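Local coordinates for protein ferredoxin (Trichomonas vaginalis, PDB 1L5P) that carries electrons on a [2Fe-2S] cluster, linking pyruvate:ferredoxin oxidoreductase to hydrogenase, at residues D61-F66 with N73-C78. Sequence-based numbering, arbitrary orientation.
With FES (Fe2/s2 (inorganic) cluster), chain D.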
loop_
_atom_site.group_PDB
_atom_site.type_symbol
_atom_site.label_atom_id
_atom_site.label_comp_id
_atom_site.label_asym_id
_atom_site.label_seq_id
_atom_site.Cartn_x
_atom_site.Cartn_y
_atom_site.Cartn_z
ATOM N N ASP A 61 -4.181 -13.887 6.140
ATOM C CA ASP A 61 -3.158 -14.664 6.843
ATOM C C ASP A 61 -1.790 -14.606 6.183
ATOM O O ASP A 61 -0.772 -14.422 6.847
ATOM C CB ASP A 61 -3.582 -16.142 6.948
ATOM C CG ASP A 61 -4.839 -16.347 7.789
ATOM O OD1 ASP A 61 -5.023 -15.638 8.805
ATOM O OD2 ASP A 61 -5.643 -17.234 7.427
ATOM N N ASP A 62 -1.771 -14.780 4.870
ATOM C CA ASP A 62 -0.515 -14.760 4.138
ATOM C C ASP A 62 0.224 -13.425 4.281
ATOM O O ASP A 62 1.448 -13.393 4.434
ATOM C CB ASP A 62 -0.784 -15.079 2.660
ATOM C CG ASP A 62 -0.747 -16.584 2.370
ATOM O OD1 ASP A 62 -0.694 -16.970 1.178
ATOM O OD2 ASP A 62 -0.767 -17.383 3.338
ATOM N N GLU A 63 -0.519 -12.323 4.237
ATOM C CA GLU A 63 0.097 -11.011 4.373
ATOM C C GLU A 63 0.569 -10.801 5.802
ATOM O O GLU A 63 1.669 -10.293 6.031
ATOM C CB GLU A 63 -0.890 -9.907 3.996
ATOM C CG GLU A 63 -0.288 -8.519 4.127
ATOM C CD GLU A 63 -1.317 -7.415 4.041
ATOM O OE1 GLU A 63 -1.034 -6.308 4.547
ATOM O OE2 GLU A 63 -2.403 -7.651 3.470
ATOM N N LYS A 64 -0.276 -11.200 6.751
ATOM C CA LYS A 64 0.014 -11.066 8.178
ATOM C C LYS A 64 1.336 -11.708 8.551
ATOM O O LYS A 64 1.981 -11.308 9.522
ATOM C CB LYS A 64 -1.103 -11.705 9.006
ATOM C CG LYS A 64 -2.451 -11.027 8.865
ATOM C CD LYS A 64 -3.160 -10.958 10.203
ATOM C CE LYS A 64 -3.999 -9.688 10.328
ATOM N NZ LYS A 64 -5.281 -9.742 9.546
ATOM N N GLU A 65 1.734 -12.712 7.781
ATOM C CA GLU A 65 2.987 -13.414 8.034
ATOM C C GLU A 65 4.155 -12.456 7.903
ATOM O O GLU A 65 5.138 -12.552 8.628
ATOM C CB GLU A 65 3.166 -14.550 7.031
ATOM C CG GLU A 65 2.034 -15.563 7.016
ATOM C CD GLU A 65 2.527 -16.970 7.293
ATOM O OE1 GLU A 65 3.578 -17.099 7.966
ATOM O OE2 GLU A 65 1.864 -17.937 6.839
ATOM N N PHE A 66 4.034 -11.528 6.963
ATOM C CA PHE A 66 5.082 -10.552 6.718
ATOM C C PHE A 66 5.005 -9.313 7.622
ATOM O O PHE A 66 5.930 -8.503 7.636
ATOM C CB PHE A 66 5.040 -10.109 5.255
ATOM C CG PHE A 66 5.496 -11.162 4.279
ATOM C CD1 PHE A 66 6.835 -11.550 4.221
ATOM C CD2 PHE A 66 4.592 -11.735 3.388
ATOM C CE1 PHE A 66 7.267 -12.487 3.286
ATOM C CE2 PHE A 66 5.017 -12.676 2.448
ATOM C CZ PHE A 66 6.353 -13.051 2.396
ATOM N N ASN A 73 0.417 -0.874 12.287
ATOM C CA ASN A 73 -0.344 -0.399 11.135
ATOM C C ASN A 73 0.318 -0.655 9.791
ATOM O O ASN A 73 -0.062 -0.065 8.781
ATOM C CB ASN A 73 -0.636 1.095 11.292
ATOM C CG ASN A 73 0.577 1.890 11.767
ATOM O OD1 ASN A 73 1.596 1.331 12.204
ATOM N ND2 ASN A 73 0.468 3.215 11.687
ATOM N N ALA A 74 1.298 -1.547 9.781
ATOM C CA ALA A 74 2.004 -1.886 8.557
ATOM C C ALA A 74 1.148 -2.775 7.676
ATOM O O ALA A 74 0.386 -3.591 8.168
ATOM C CB ALA A 74 3.306 -2.601 8.893
ATOM N N ARG A 75 1.280 -2.607 6.368
ATOM C CA ARG A 75 0.553 -3.411 5.404
ATOM C C ARG A 75 1.450 -3.579 4.172
ATOM O O ARG A 75 2.399 -2.818 3.980
ATOM C CB ARG A 75 -0.749 -2.717 4.998
ATOM C CG ARG A 75 -1.763 -2.546 6.114
ATOM C CD ARG A 75 -2.439 -3.869 6.477
ATOM N NE ARG A 75 -2.911 -4.583 5.301
ATOM C CZ ARG A 75 -4.157 -4.534 4.850
ATOM N NH1 ARG A 75 -5.062 -3.803 5.483
ATOM N NH2 ARG A 75 -4.501 -5.214 3.759
ATOM N N LEU A 76 1.158 -4.588 3.355
ATOM C CA LEU A 76 1.907 -4.827 2.128
ATOM C C LEU A 76 1.130 -4.095 1.045
ATOM O O LEU A 76 -0.024 -4.416 0.787
ATOM C CB LEU A 76 1.936 -6.318 1.785
ATOM C CG LEU A 76 2.799 -7.277 2.610
ATOM C CD1 LEU A 76 2.788 -8.631 1.920
ATOM C CD2 LEU A 76 4.222 -6.751 2.747
ATOM N N ALA A 77 1.756 -3.114 0.411
ATOM C CA ALA A 77 1.087 -2.350 -0.627
ATOM C C ALA A 77 0.510 -3.233 -1.725
ATOM O O ALA A 77 -0.576 -2.959 -2.223
ATOM C CB ALA A 77 2.052 -1.337 -1.219
ATOM N N CYS A 78 1.213 -4.295 -2.108
ATOM C CA CYS A 78 0.698 -5.153 -3.173
ATOM C C CYS A 78 -0.433 -6.094 -2.725
ATOM O O CYS A 78 -1.089 -6.734 -3.557
ATOM C CB CYS A 78 1.829 -5.960 -3.818
ATOM S SG CYS A 78 2.645 -7.123 -2.724
HETATM FE FE1 FES D . 6.865 -8.380 -2.796
HETATM FE FE2 FES D . 4.753 -6.791 -2.135
HETATM S S1 FES D . 5.484 -8.594 -1.033
HETATM S S2 FES D . 6.133 -6.558 -3.910
#
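Glu-63 and Arg-75 form a two-point salt bridge. The guanidinium binds side-on. Arg-75 NE donates to Glu-63 OE1 at 2.7 Å, on the syn side of the carboxylate. Arg-75 NH2 reaches the syn lone pair of Glu-63 OE2 at 3.2 Å. The two planes lie 35° apart, so the fit is not flat. The Arg-75 chain bends at chi2 (-74°) and chi3 (-48°), which brings the guanidinium nearer helix 61-67, although CB itself points away overall. Its NH1 also hydrogen-bonds Ala-57 O.

The strand backbone also donates to this carboxylate. Leu-76 N donates to Glu-63 OE1 at 3.0 Å, from above the carboxylate plane. OE1 of the buried Glu-63 thus accepts two bonds. Glu-63 stretches out to this site, with CG anti to its own backbone N.

In this 2Fe-2S ferredoxin fold, helix 61-67 lies beside the edge strand 74-76, which pairs with strand 48-53. Just past the strand, in a 3-10 segment, Cys-78 SG binds FE2 at 2.2 Å; Cys-47 is another cluster ligand.

Apolar contacts lie on the cluster side. Glu-63 CG packs on Leu-76 CG at 3.7 Å. Leu-76 CD1 meets Phe-66 CD2 obliquely at 3.9 Å and lies 4.0 Å from cluster atom S1.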